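Local coordinates for fructose 1-phosphate kinase (PDB 2JG5), which probably catalyses the ATP-dependent phosphorylation of fructose 1-phosphate to fructose 1,6-bisphosphate, with tagatose 6-phosphate as a likely alternative substrate, at residues Arg88-Leu93 and Glu100-Gly105; Thr4-Pro9 and Lys38-Ser43; Asp127-Ala132 and Ala156-Asp161; Pro180-Leu185 and Val216-Asp221. All blocks are in the same frame, centred on the assembly; numbering follows the deposited sequence.

Contact 1: Arg88-Leu93 and Glu100-Gly105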
loop_
_atom_site.group_PDB
_atom_site.type_symbol
_atom_site.label_atom_id
_atom_site.label_comp_id
_atom_site.label_asym_id
_atom_site.label_seq_id
_atom_site.Cartn_x
_atom_site.Cartn_y
_atom_site.Cartn_z
ATOM N N ARG A 88 6.746 -2.536 5.718
ATOM C CA ARG A 88 6.774 -1.393 4.789
ATOM C C ARG A 88 6.258 -1.716 3.397
ATOM O O ARG A 88 6.287 -2.879 2.962
ATOM C CB ARG A 88 8.162 -0.754 4.704
ATOM C CG ARG A 88 9.264 -1.688 4.267
ATOM C CD ARG A 88 10.551 -0.936 4.063
ATOM N NE ARG A 88 11.651 -1.860 3.855
ATOM C CZ ARG A 88 12.802 -1.567 3.263
ATOM N NH1 ARG A 88 13.025 -0.354 2.776
ATOM N NH2 ARG A 88 13.729 -2.504 3.150
ATOM N N ILE A 89 5.783 -0.663 2.732
ATOM C CA ILE A 89 5.417 -0.697 1.326
ATOM C C ILE A 89 6.345 0.229 0.544
ATOM O O ILE A 89 6.300 1.451 0.681
ATOM C CB ILE A 89 3.928 -0.297 1.057
ATOM C CG1 ILE A 89 2.956 -1.211 1.840
ATOM C CG2 ILE A 89 3.652 -0.408 -0.426
ATOM C CD1 ILE A 89 1.454 -0.776 1.790
ATOM N N ASN A 90 7.193 -0.382 -0.268
ATOM C CA ASN A 90 8.103 0.331 -1.122
ATOM C C ASN A 90 7.442 0.539 -2.471
ATOM O O ASN A 90 6.731 -0.341 -2.948
ATOM C CB ASN A 90 9.371 -0.492 -1.292
ATOM C CG ASN A 90 10.158 -0.613 -0.011
ATOM O OD1 ASN A 90 9.840 0.029 0.990
ATOM N ND2 ASN A 90 11.201 -1.443 -0.032
ATOM N N VAL A 91 7.651 1.705 -3.071
ATOM C CA VAL A 91 7.016 2.022 -4.354
ATOM C C VAL A 91 8.026 2.026 -5.506
ATOM O O VAL A 91 9.084 2.623 -5.400
ATOM C CB VAL A 91 6.219 3.348 -4.298
ATOM C CG1 VAL A 91 5.575 3.653 -5.644
ATOM C CG2 VAL A 91 5.146 3.278 -3.223
ATOM N N LYS A 92 7.686 1.340 -6.595
ATOM C CA LYS A 92 8.509 1.308 -7.800
ATOM C C LYS A 92 7.692 1.878 -8.952
ATOM O O LYS A 92 6.721 1.254 -9.387
ATOM C CB LYS A 92 8.936 -0.135 -8.133
ATOM C CG LYS A 92 9.293 -1.027 -6.921
ATOM C CD LYS A 92 10.555 -0.551 -6.211
ATOM C CE LYS A 92 10.665 -1.110 -4.782
ATOM N NZ LYS A 92 11.993 -0.805 -4.138
ATOM N N LEU A 93 8.068 3.063 -9.430
ATOM C CA LEU A 93 7.350 3.725 -10.528
ATOM C C LEU A 93 7.971 3.414 -11.881
ATOM O O LEU A 93 9.078 3.874 -12.211
ATOM C CB LEU A 93 7.274 5.240 -10.325
ATOM C CG LEU A 93 6.612 5.784 -9.060
ATOM C CD1 LEU A 93 6.671 7.298 -9.062
ATOM C CD2 LEU A 93 5.171 5.297 -8.923
ATOM N N GLU A 100 12.432 4.336 -7.677
ATOM C CA GLU A 100 12.109 3.651 -6.434
ATOM C C GLU A 100 11.853 4.643 -5.303
ATOM O O GLU A 100 12.537 5.656 -5.183
ATOM C CB GLU A 100 13.233 2.694 -6.031
ATOM C CG GLU A 100 13.432 1.488 -6.945
ATOM C CD GLU A 100 14.370 0.427 -6.355
ATOM O OE1 GLU A 100 14.665 0.475 -5.139
ATOM O OE2 GLU A 100 14.807 -0.473 -7.115
ATOM N N ILE A 101 10.849 4.346 -4.489
ATOM C CA ILE A 101 10.582 5.085 -3.256
ATOM C C ILE A 101 10.526 4.083 -2.112
ATOM O O ILE A 101 9.540 3.365 -1.942
ATOM C CB ILE A 101 9.262 5.912 -3.303
ATOM C CG1 ILE A 101 9.215 6.782 -4.562
ATOM C CG2 ILE A 101 9.129 6.783 -2.033
ATOM C CD1 ILE A 101 7.824 7.222 -4.951
ATOM N N ASN A 102 11.613 4.028 -1.350
ATOM C CA ASN A 102 11.753 3.099 -0.251
ATOM C C ASN A 102 11.344 3.729 1.073
ATOM O O ASN A 102 11.775 4.837 1.397
ATOM C CB ASN A 102 13.190 2.592 -0.188
ATOM C CG ASN A 102 13.474 1.499 -1.209
ATOM O OD1 ASN A 102 12.978 1.528 -2.343
ATOM N ND2 ASN A 102 14.287 0.526 -0.809
ATOM N N ALA A 103 10.510 3.001 1.820
ATOM C CA ALA A 103 9.912 3.464 3.078
ATOM C C ALA A 103 10.732 3.032 4.298
ATOM O O ALA A 103 11.557 2.117 4.199
ATOM C CB ALA A 103 8.499 2.936 3.193
ATOM N N PRO A 104 10.520 3.697 5.460
ATOM C CA PRO A 104 11.156 3.201 6.683
ATOM C C PRO A 104 10.514 1.879 7.109
ATOM O O PRO A 104 9.391 1.558 6.705
ATOM C CB PRO A 104 10.840 4.293 7.719
ATOM C CG PRO A 104 10.306 5.448 6.954
ATOM C CD PRO A 104 9.714 4.906 5.709
ATOM N N GLY A 105 11.201 1.095 7.912
ATOM C CA GLY A 105 10.542 -0.085 8.456
ATOM C C GLY A 105 9.491 0.260 9.501
ATOM O O GLY A 105 9.322 1.432 9.867
#
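V91 and I101 face each other as a hydrogen-bonded antiparallel pair: V91 N gives to I101 O at 2.8 Å and I101 N to V91 O at 2.6 Å. K92 and E100 follow as a non-hydrogen-bonded pair, and here side chains supply the polar links. Bent at chi2 (-67°), K92 brings NZ to N102 OD1 at 3.1 Å and into a salt bridge with E100 OE1, also 3.1 Å, which is weak as a hydrogen bond. These strands are the hairpin 88-94/98-102 of the small mixed sheet, and E100, I101 and N102 pair in parallel with a strand of the second subunit, across the dimer interface. On the other side of V91-I101, N90 OD1 accepts A103 N at 3.2 Å, almost straight but from above the amide plane. R88 spends NH1 on A103 O at 3.2 Å and NH2 on N8 O. The N90 and N102 amides stack with planes 18° apart, and N90 ND2 lies over one face of the R88 guanidinium, toward its rim. On the apolar side I101 CB meets V91 CB at 4.1 Å, I101 CD1 meets L93 CD1 at 4.3 Å, and F20 of the second subunit packs on I101.

Contact 2: Thr4-Pro9 and Lys38-Ser43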
loop_
_atom_site.group_PDB
_atom_site.type_symbol
_atom_site.label_atom_id
_atom_site.label_comp_id
_atom_site.label_asym_id
_atom_site.label_seq_id
_atom_site.Cartn_x
_atom_site.Cartn_y
_atom_site.Cartn_z
ATOM N N THR A 4 16.825 -17.638 5.928
ATOM C CA THR A 4 17.124 -16.289 5.460
ATOM C C THR A 4 16.602 -15.292 6.500
ATOM O O THR A 4 15.564 -15.520 7.122
ATOM C CB THR A 4 16.523 -16.023 4.063
ATOM O OG1 THR A 4 15.093 -16.091 4.125
ATOM C CG2 THR A 4 17.032 -17.064 3.080
ATOM N N VAL A 5 17.349 -14.223 6.740
ATOM C CA VAL A 5 16.910 -13.200 7.688
ATOM C C VAL A 5 16.761 -11.879 6.914
ATOM O O VAL A 5 17.692 -11.440 6.253
ATOM C CB VAL A 5 17.885 -13.065 8.880
ATOM C CG1 VAL A 5 17.362 -12.068 9.920
ATOM C CG2 VAL A 5 18.146 -14.438 9.544
ATOM N N THR A 6 15.560 -11.302 6.960
ATOM C CA THR A 6 15.258 -10.000 6.387
ATOM C C THR A 6 14.686 -9.147 7.534
ATOM O O THR A 6 13.583 -9.384 8.007
ATOM C CB THR A 6 14.233 -10.097 5.193
ATOM O OG1 THR A 6 14.721 -10.993 4.181
ATOM C CG2 THR A 6 13.993 -8.760 4.559
ATOM N N PHE A 7 15.466 -8.173 7.989
ATOM C CA PHE A 7 15.055 -7.259 9.052
ATOM C C PHE A 7 13.902 -6.332 8.675
ATOM O O PHE A 7 13.056 -6.022 9.511
ATOM C CB PHE A 7 16.229 -6.384 9.470
ATOM C CG PHE A 7 17.414 -7.138 9.949
ATOM C CD1 PHE A 7 18.680 -6.826 9.469
ATOM C CD2 PHE A 7 17.280 -8.150 10.893
ATOM C CE1 PHE A 7 19.794 -7.512 9.921
ATOM C CE2 PHE A 7 18.380 -8.834 11.350
ATOM C CZ PHE A 7 19.645 -8.519 10.862
ATOM N N ASN A 8 13.891 -5.881 7.422
ATOM C CA ASN A 8 12.940 -4.893 6.966
ATOM C C ASN A 8 12.284 -5.312 5.626
ATOM O O ASN A 8 12.389 -4.604 4.624
ATOM C CB ASN A 8 13.651 -3.526 6.847
ATOM C CG ASN A 8 12.691 -2.371 6.627
ATOM O OD1 ASN A 8 11.483 -2.513 6.795
ATOM N ND2 ASN A 8 13.228 -1.218 6.241
ATOM N N PRO A 9 11.598 -6.468 5.607
ATOM C CA PRO A 9 10.975 -6.924 4.364
ATOM C C PRO A 9 9.949 -5.933 3.805
ATOM O O PRO A 9 9.482 -5.027 4.510
ATOM C CB PRO A 9 10.268 -8.213 4.791
ATOM C CG PRO A 9 10.099 -8.082 6.266
ATOM C CD PRO A 9 11.331 -7.404 6.717
ATOM N N LYS A 38 15.928 -8.565 0.738
ATOM C CA LYS A 38 17.078 -9.357 0.274
ATOM C C LYS A 38 16.953 -10.841 0.645
ATOM O O LYS A 38 16.952 -11.700 -0.238
ATOM C CB LYS A 38 18.406 -8.740 0.741
ATOM C CG LYS A 38 18.786 -7.475 -0.041
ATOM C CD LYS A 38 20.087 -6.823 0.440
ATOM C CE LYS A 38 21.324 -7.629 0.040
ATOM N NZ LYS A 38 21.549 -7.679 -1.440
ATOM N N GLY A 39 16.805 -11.125 1.940
ATOM C CA GLY A 39 16.628 -12.498 2.414
ATOM C C GLY A 39 15.435 -13.193 1.784
ATOM O O GLY A 39 15.501 -14.376 1.456
ATOM N N ILE A 40 14.355 -12.447 1.575
ATOM C CA ILE A 40 13.174 -12.982 0.890
ATOM C C ILE A 40 13.508 -13.396 -0.548
ATOM O O ILE A 40 13.122 -14.484 -0.999
ATOM C CB ILE A 40 11.997 -11.995 0.940
ATOM C CG1 ILE A 40 11.429 -11.941 2.359
ATOM C CG2 ILE A 40 10.899 -12.382 -0.062
ATOM C CD1 ILE A 40 10.327 -10.883 2.527
ATOM N N ASN A 41 14.245 -12.536 -1.250
ATOM C CA ASN A 41 14.674 -12.823 -2.609
ATOM C C ASN A 41 15.576 -14.065 -2.646
ATOM O O ASN A 41 15.439 -14.915 -3.526
ATOM C CB ASN A 41 15.368 -11.602 -3.227
ATOM C CG ASN A 41 14.378 -10.560 -3.781
ATOM O OD1 ASN A 41 13.149 -10.697 -3.667
ATOM N ND2 ASN A 41 14.922 -9.517 -4.402
ATOM N N VAL A 42 16.484 -14.173 -1.676
ATOM C CA VAL A 42 17.317 -15.366 -1.568
ATOM C C VAL A 42 16.413 -16.609 -1.448
ATOM O O VAL A 42 16.596 -17.585 -2.174
ATOM C CB VAL A 42 18.354 -15.295 -0.382
ATOM C CG1 VAL A 42 19.284 -16.492 -0.413
ATOM C CG2 VAL A 42 19.182 -14.039 -0.449
ATOM N N SER A 43 15.427 -16.556 -0.552
ATOM C CA SER A 43 14.481 -17.671 -0.402
ATOM C C SER A 43 13.767 -17.971 -1.728
ATOM O O SER A 43 13.545 -19.142 -2.064
ATOM C CB SER A 43 13.462 -17.405 0.707
ATOM O OG SER A 43 14.067 -17.533 1.978
#
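P9 touches I40 with one corner of its puckered ring, CB against the CD1 tip at 3.5 Å, and both residues rest on I67 of helix 61-73. The ring of F7, between T6 and P9, packs on V131 of strand 128-132. What holds strand 4-6 to helix 38-43 is a pair of threonine hydroxyls. T4 OG1 stands between its backbone N and carbonyl carbon (chi1 64°), a rotation that sets it 2.8 Å from S43 OG in a hydrogen bond whose donor cannot be told. S43 OG is also bonded to S53 OG, making a chain of three hydroxyls. G39 O lies 3.2 Å from T4 OG1, at best a weak bond, and already takes S43 N within the helix. The methyl of T4 lies against the same turn, CG2 3.2 Å from S43 OG, and also reaches the V42 side chain. Two residues along, T6 OG1 accepts I40 N at 3.0 Å, weakly, since the N-H is bent at 120°. The same oxygen is 3.0 Å from G39 CA, and it is the bare glycine that lets strand and helix approach this closely, running roughly against each other with 149° between the short axes. K38, at the start of the helix, sends NZ away to D249 and D161. A helix start with the sequence KGINVS beside a central strand of the large parallel sheet fits the first pfkB signature, which in relatives borders the sugar site.

Contact 3: Asp127-Ala132 and Ala156-Asp161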
loop_
_atom_site.group_PDB
_atom_site.type_symbol
_atom_site.label_atom_id
_atom_site.label_comp_id
_atom_site.label_asym_id
_atom_site.label_seq_id
_atom_site.Cartn_x
_atom_site.Cartn_y
_atom_site.Cartn_z
ATOM N N ASP A 127 22.816 -26.306 9.859
ATOM C CA ASP A 127 22.021 -25.200 9.334
ATOM C C ASP A 127 22.873 -24.121 8.674
ATOM O O ASP A 127 24.057 -23.947 8.993
ATOM C CB ASP A 127 21.179 -24.538 10.440
ATOM C CG ASP A 127 20.093 -25.447 11.002
ATOM O OD1 ASP A 127 19.820 -26.538 10.449
ATOM O OD2 ASP A 127 19.505 -25.063 12.024
ATOM N N ILE A 128 22.243 -23.398 7.754
ATOM C CA ILE A 128 22.826 -22.220 7.140
ATOM C C ILE A 128 21.920 -21.054 7.499
ATOM O O ILE A 128 20.694 -21.130 7.362
ATOM C CB ILE A 128 22.967 -22.366 5.592
ATOM C CG1 ILE A 128 23.681 -23.688 5.249
ATOM C CG2 ILE A 128 23.633 -21.094 4.955
ATOM C CD1 ILE A 128 24.113 -23.838 3.811
ATOM N N VAL A 129 22.540 -19.994 8.000
ATOM C CA VAL A 129 21.845 -18.755 8.287
ATOM C C VAL A 129 22.396 -17.678 7.347
ATOM O O VAL A 129 23.606 -17.371 7.362
ATOM C CB VAL A 129 21.975 -18.353 9.786
ATOM C CG1 VAL A 129 21.234 -17.041 10.061
ATOM C CG2 VAL A 129 21.431 -19.483 10.688
ATOM N N ILE A 130 21.502 -17.148 6.510
ATOM C CA ILE A 130 21.817 -16.067 5.571
ATOM C C ILE A 130 21.190 -14.775 6.093
ATOM O O ILE A 130 19.972 -14.682 6.258
ATOM C CB ILE A 130 21.285 -16.356 4.142
ATOM C CG1 ILE A 130 21.780 -17.722 3.644
ATOM C CG2 ILE A 130 21.695 -15.231 3.161
ATOM C CD1 ILE A 130 20.847 -18.419 2.676
ATOM N N VAL A 131 22.030 -13.781 6.356
ATOM C CA VAL A 131 21.540 -12.502 6.832
ATOM C C VAL A 131 21.880 -11.478 5.774
ATOM O O VAL A 131 23.040 -11.287 5.426
ATOM C CB VAL A 131 22.128 -12.117 8.226
ATOM C CG1 VAL A 131 21.413 -10.887 8.796
ATOM C CG2 VAL A 131 22.010 -13.276 9.190
ATOM N N ALA A 132 20.844 -10.844 5.240
ATOM C CA ALA A 132 21.012 -9.938 4.131
ATOM C C ALA A 132 20.104 -8.741 4.303
ATOM O O ALA A 132 18.899 -8.890 4.593
ATOM C CB ALA A 132 20.727 -10.652 2.801
ATOM N N ALA A 156 26.131 -23.231 13.175
ATOM C CA ALA A 156 25.511 -22.991 11.860
ATOM C C ALA A 156 26.370 -22.095 10.978
ATOM O O ALA A 156 26.981 -21.132 11.458
ATOM C CB ALA A 156 24.089 -22.408 11.997
ATOM N N LYS A 157 26.411 -22.433 9.690
ATOM C CA LYS A 157 27.109 -21.631 8.684
ATOM C C LYS A 157 26.436 -20.284 8.553
ATOM O O LYS A 157 25.246 -20.220 8.256
ATOM C CB LYS A 157 27.101 -22.332 7.322
ATOM C CG LYS A 157 28.049 -23.506 7.210
ATOM C CD LYS A 157 27.535 -24.729 7.955
ATOM C CE LYS A 157 28.656 -25.378 8.769
ATOM N NZ LYS A 157 29.751 -25.936 7.915
ATOM N N LEU A 158 27.193 -19.216 8.786
ATOM C CA LEU A 158 26.674 -17.868 8.607
ATOM C C LEU A 158 27.079 -17.257 7.265
ATOM O O LEU A 158 28.259 -17.180 6.933
ATOM C CB LEU A 158 27.084 -16.947 9.755
ATOM C CG LEU A 158 26.579 -15.511 9.579
ATOM C CD1 LEU A 158 25.102 -15.351 10.007
ATOM C CD2 LEU A 158 27.472 -14.571 10.338
ATOM N N VAL A 159 26.072 -16.820 6.511
ATOM C CA VAL A 159 26.263 -16.157 5.221
ATOM C C VAL A 159 25.774 -14.713 5.303
ATOM O O VAL A 159 24.647 -14.448 5.729
ATOM C CB VAL A 159 25.500 -16.893 4.115
ATOM C CG1 VAL A 159 25.647 -16.174 2.801
ATOM C CG2 VAL A 159 25.970 -18.349 4.016
ATOM N N VAL A 160 26.624 -13.777 4.904
ATOM C CA VAL A 160 26.285 -12.370 5.000
ATOM C C VAL A 160 26.395 -11.659 3.657
ATOM O O VAL A 160 27.402 -11.780 2.946
ATOM C CB VAL A 160 27.164 -11.652 6.059
ATOM C CG1 VAL A 160 26.986 -10.131 5.990
ATOM C CG2 VAL A 160 26.846 -12.173 7.446
ATOM N N ASP A 161 25.340 -10.921 3.326
ATOM C CA ASP A 161 25.343 -9.995 2.205
ATOM C C ASP A 161 24.852 -8.634 2.716
ATOM O O ASP A 161 23.650 -8.389 2.833
ATOM C CB ASP A 161 24.479 -10.541 1.069
ATOM C CG ASP A 161 24.462 -9.641 -0.146
ATOM O OD1 ASP A 161 25.368 -8.793 -0.300
ATOM O OD2 ASP A 161 23.526 -9.790 -0.962
#
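Strands 128-132 and 157-161 are the two parallel strands of a beta-alpha-beta crossover whose connection is helix 143-154, and they pair in register from I128-K157 to A132-D161, between strand 2-6 and the edge strand 177-178 of the large sheet. The backbone bonds pass alternately between the strands: K157 N to D127 O, V129 N to K157 O at 2.7 Å, V159 N to V129 O at 2.7 Å, V131 N to V159 O, and finally D161 N to V131 O at 3.1 Å. On the face lined by I128, I130 and A132, V159 touches both isoleucines. Its CG2 touches I128 CG2 at 3.7 Å, while I130 lies alongside and points the same way, its CG1 3.8 Å from V159 CB. V252 and V256 of helix 247-260 pack against this layer. The other face carries V129, V131, L158 and V160. Here L158 has CG anti to the backbone N (chi1 179°) and turns CD1 back toward the neighbouring strand, 3.8 Å from V131 CG2 and 3.6 Å from V129 O. A148 and T151 of the crossover helix rest on L158, and Y144 and I147 on V131. At the far end A132 CB meets D161 CB at 4.1 Å. The backbone bonds thus set the register, while apolar side chains seal both faces against the helices; the buried carboxylate of D161, salt-bridged through OD2 to K38, probably has its charge balanced by that lysine.

Contact 4: Pro180-Leu185 and Val216-Asp221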
loop_
_atom_site.group_PDB
_atom_site.type_symbol
_atom_site.label_atom_id
_atom_site.label_comp_id
_atom_site.label_asym_id
_atom_site.label_seq_id
_atom_site.Cartn_x
_atom_site.Cartn_y
_atom_site.Cartn_z
ATOM N N PRO A 180 31.219 -8.814 -0.792
ATOM C CA PRO A 180 31.376 -7.404 -1.138
ATOM C C PRO A 180 31.536 -7.185 -2.646
ATOM O O PRO A 180 31.772 -8.130 -3.400
ATOM C CB PRO A 180 32.663 -7.015 -0.414
ATOM C CG PRO A 180 33.473 -8.275 -0.421
ATOM C CD PRO A 180 32.460 -9.382 -0.228
ATOM N N ASN A 181 31.393 -5.945 -3.085
ATOM C CA ASN A 181 31.776 -5.630 -4.459
ATOM C C ASN A 181 33.206 -5.104 -4.525
ATOM O O ASN A 181 33.800 -4.734 -3.503
ATOM C CB ASN A 181 30.765 -4.704 -5.161
ATOM C CG ASN A 181 30.445 -3.461 -4.362
ATOM O OD1 ASN A 181 31.331 -2.682 -3.996
ATOM N ND2 ASN A 181 29.162 -3.253 -4.107
ATOM N N LYS A 182 33.757 -5.099 -5.735
ATOM C CA LYS A 182 35.071 -4.532 -6.001
ATOM C C LYS A 182 35.220 -3.124 -5.393
ATOM O O LYS A 182 36.302 -2.759 -4.912
ATOM C CB LYS A 182 35.313 -4.507 -7.509
ATOM C CG LYS A 182 36.668 -3.996 -7.937
ATOM C CD LYS A 182 36.582 -3.419 -9.347
ATOM C CE LYS A 182 37.444 -2.182 -9.491
ATOM N NZ LYS A 182 37.136 -1.169 -8.435
ATOM N N ASP A 183 34.138 -2.343 -5.401
ATOM C CA ASP A 183 34.201 -0.964 -4.911
ATOM C C ASP A 183 34.290 -0.897 -3.380
ATOM O O ASP A 183 34.987 -0.049 -2.833
ATOM C CB ASP A 183 33.049 -0.123 -5.484
ATOM C CG ASP A 183 33.114 0.003 -7.025
ATOM O OD1 ASP A 183 34.227 0.048 -7.610
ATOM O OD2 ASP A 183 32.035 0.067 -7.656
ATOM N N GLU A 184 33.609 -1.812 -2.698
ATOM C CA GLU A 184 33.731 -1.928 -1.244
ATOM C C GLU A 184 35.130 -2.370 -0.794
ATOM O O GLU A 184 35.628 -1.882 0.222
ATOM C CB GLU A 184 32.654 -2.848 -0.679
ATOM C CG GLU A 184 31.295 -2.180 -0.622
ATOM C CD GLU A 184 30.158 -3.133 -0.336
ATOM O OE1 GLU A 184 30.203 -4.294 -0.782
ATOM O OE2 GLU A 184 29.198 -2.711 0.333
ATOM N N LEU A 185 35.756 -3.267 -1.564
ATOM C CA LEU A 185 37.151 -3.664 -1.361
ATOM C C LEU A 185 38.063 -2.456 -1.405
ATOM O O LEU A 185 38.926 -2.296 -0.539
ATOM C CB LEU A 185 37.609 -4.654 -2.434
ATOM C CG LEU A 185 37.290 -6.145 -2.329
ATOM C CD1 LEU A 185 37.931 -6.877 -3.496
ATOM C CD2 LEU A 185 37.779 -6.731 -1.013
ATOM N N VAL A 216 33.509 -11.927 -4.575
ATOM C CA VAL A 216 33.611 -10.522 -4.916
ATOM C C VAL A 216 32.903 -10.299 -6.246
ATOM O O VAL A 216 33.286 -10.865 -7.281
ATOM C CB VAL A 216 35.069 -10.029 -4.969
ATOM C CG1 VAL A 216 35.114 -8.543 -5.286
ATOM C CG2 VAL A 216 35.767 -10.295 -3.659
ATOM N N SER A 217 31.855 -9.485 -6.198
ATOM C CA SER A 217 31.051 -9.198 -7.363
ATOM C C SER A 217 31.750 -8.172 -8.244
ATOM O O SER A 217 32.219 -7.135 -7.769
ATOM C CB SER A 217 29.673 -8.694 -6.930
ATOM O OG SER A 217 28.801 -8.574 -8.046
ATOM N N LEU A 218 31.829 -8.479 -9.532
ATOM C CA LEU A 218 32.454 -7.592 -10.503
ATOM C C LEU A 218 31.432 -7.088 -11.518
ATOM O O LEU A 218 31.792 -6.537 -12.560
ATOM C CB LEU A 218 33.615 -8.305 -11.203
ATOM C CG LEU A 218 34.632 -9.023 -10.312
ATOM C CD1 LEU A 218 35.556 -9.890 -11.165
ATOM C CD2 LEU A 218 35.425 -8.039 -9.454
ATOM N N GLY A 219 30.153 -7.274 -11.194
ATOM C CA GLY A 219 29.051 -6.837 -12.048
ATOM C C GLY A 219 28.998 -7.663 -13.315
ATOM O O GLY A 219 29.093 -8.894 -13.265
ATOM N N GLY A 220 28.876 -6.984 -14.453
ATOM C CA GLY A 220 28.829 -7.660 -15.746
ATOM C C GLY A 220 30.158 -8.268 -16.177
ATOM O O GLY A 220 30.277 -8.769 -17.300
ATOM N N ASP A 221 31.158 -8.207 -15.295
ATOM C CA ASP A 221 32.485 -8.765 -15.570
ATOM C C ASP A 221 32.684 -10.061 -14.807
ATOM O O ASP A 221 33.799 -10.586 -14.734
ATOM C CB ASP A 221 33.587 -7.760 -15.216
ATOM C CG ASP A 221 33.551 -6.520 -16.089
ATOM O OD1 ASP A 221 32.575 -6.346 -16.854
ATOM O OD2 ASP A 221 34.506 -5.714 -16.016
#
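V216 and L185 meet tip to tip. V216 CG1 is anti to the backbone N (chi1 -178°) and L185 CG is anti to its carbonyl carbon (chi1 -82°), rotations that put CG1 of the valine 3.7 Å from CD1 of the leucine. The same V216 CG1 lies 3.7 Å from K182 N, tucked under the first turn of the helix. In N181, CG stands between the backbone N and the carbonyl carbon (chi1 52°), which folds the amide back over the helix start: OD1 accepts E184 N at 2.8 Å, while E184 OE1 returns the favour by taking N181 N at 3.1 Å on its anti side. That is a capping box, with N181 as N-cap. The backbone on either side of N181 bonds to S217. P180 O takes S217 N at 3.1 Å, and K182 N gives to S217 O at 3.3 Å, a single bridge that fastens the helix entrance to the end of strand 214-217. Beside it K182 CB touches L218 CD2 at 4.0 Å, but the lysine amine turns off to E186 and, weakly, to D183. The N181 to E184 spacing matches the NxxE motif of ribokinase-type kinases, in relatives linked to metal and phosphate binding. V199 and L206 of helix 196-208 pack on V216 and L185 respectively, while strand 223-226 meets V216 through I226 and L218 through I224, next to this edge strand of the antiparallel sheet.

Along the chain the contacts open and close in the order 2, 1, 3, 4, without interlocking. Contacts 2 and 3 are closest, centres 11 Å apart, and share the large parallel sheet: strands 2-6 and 128-132 are neighbours, joined by V5 N to I130 O and the K38-D161 salt bridge. Contact 1, in the small sheet that reaches the second subunit, lies opposite contact 3 across the chain's centre; its own centre is about 15 Å from that of contact 2, to which R88 and N8 tie it. Contact 4's centre is about 20 Å from that of contact 3. The set runs from the dimer interface through the parallel sheet to the antiparallel sheet's edge.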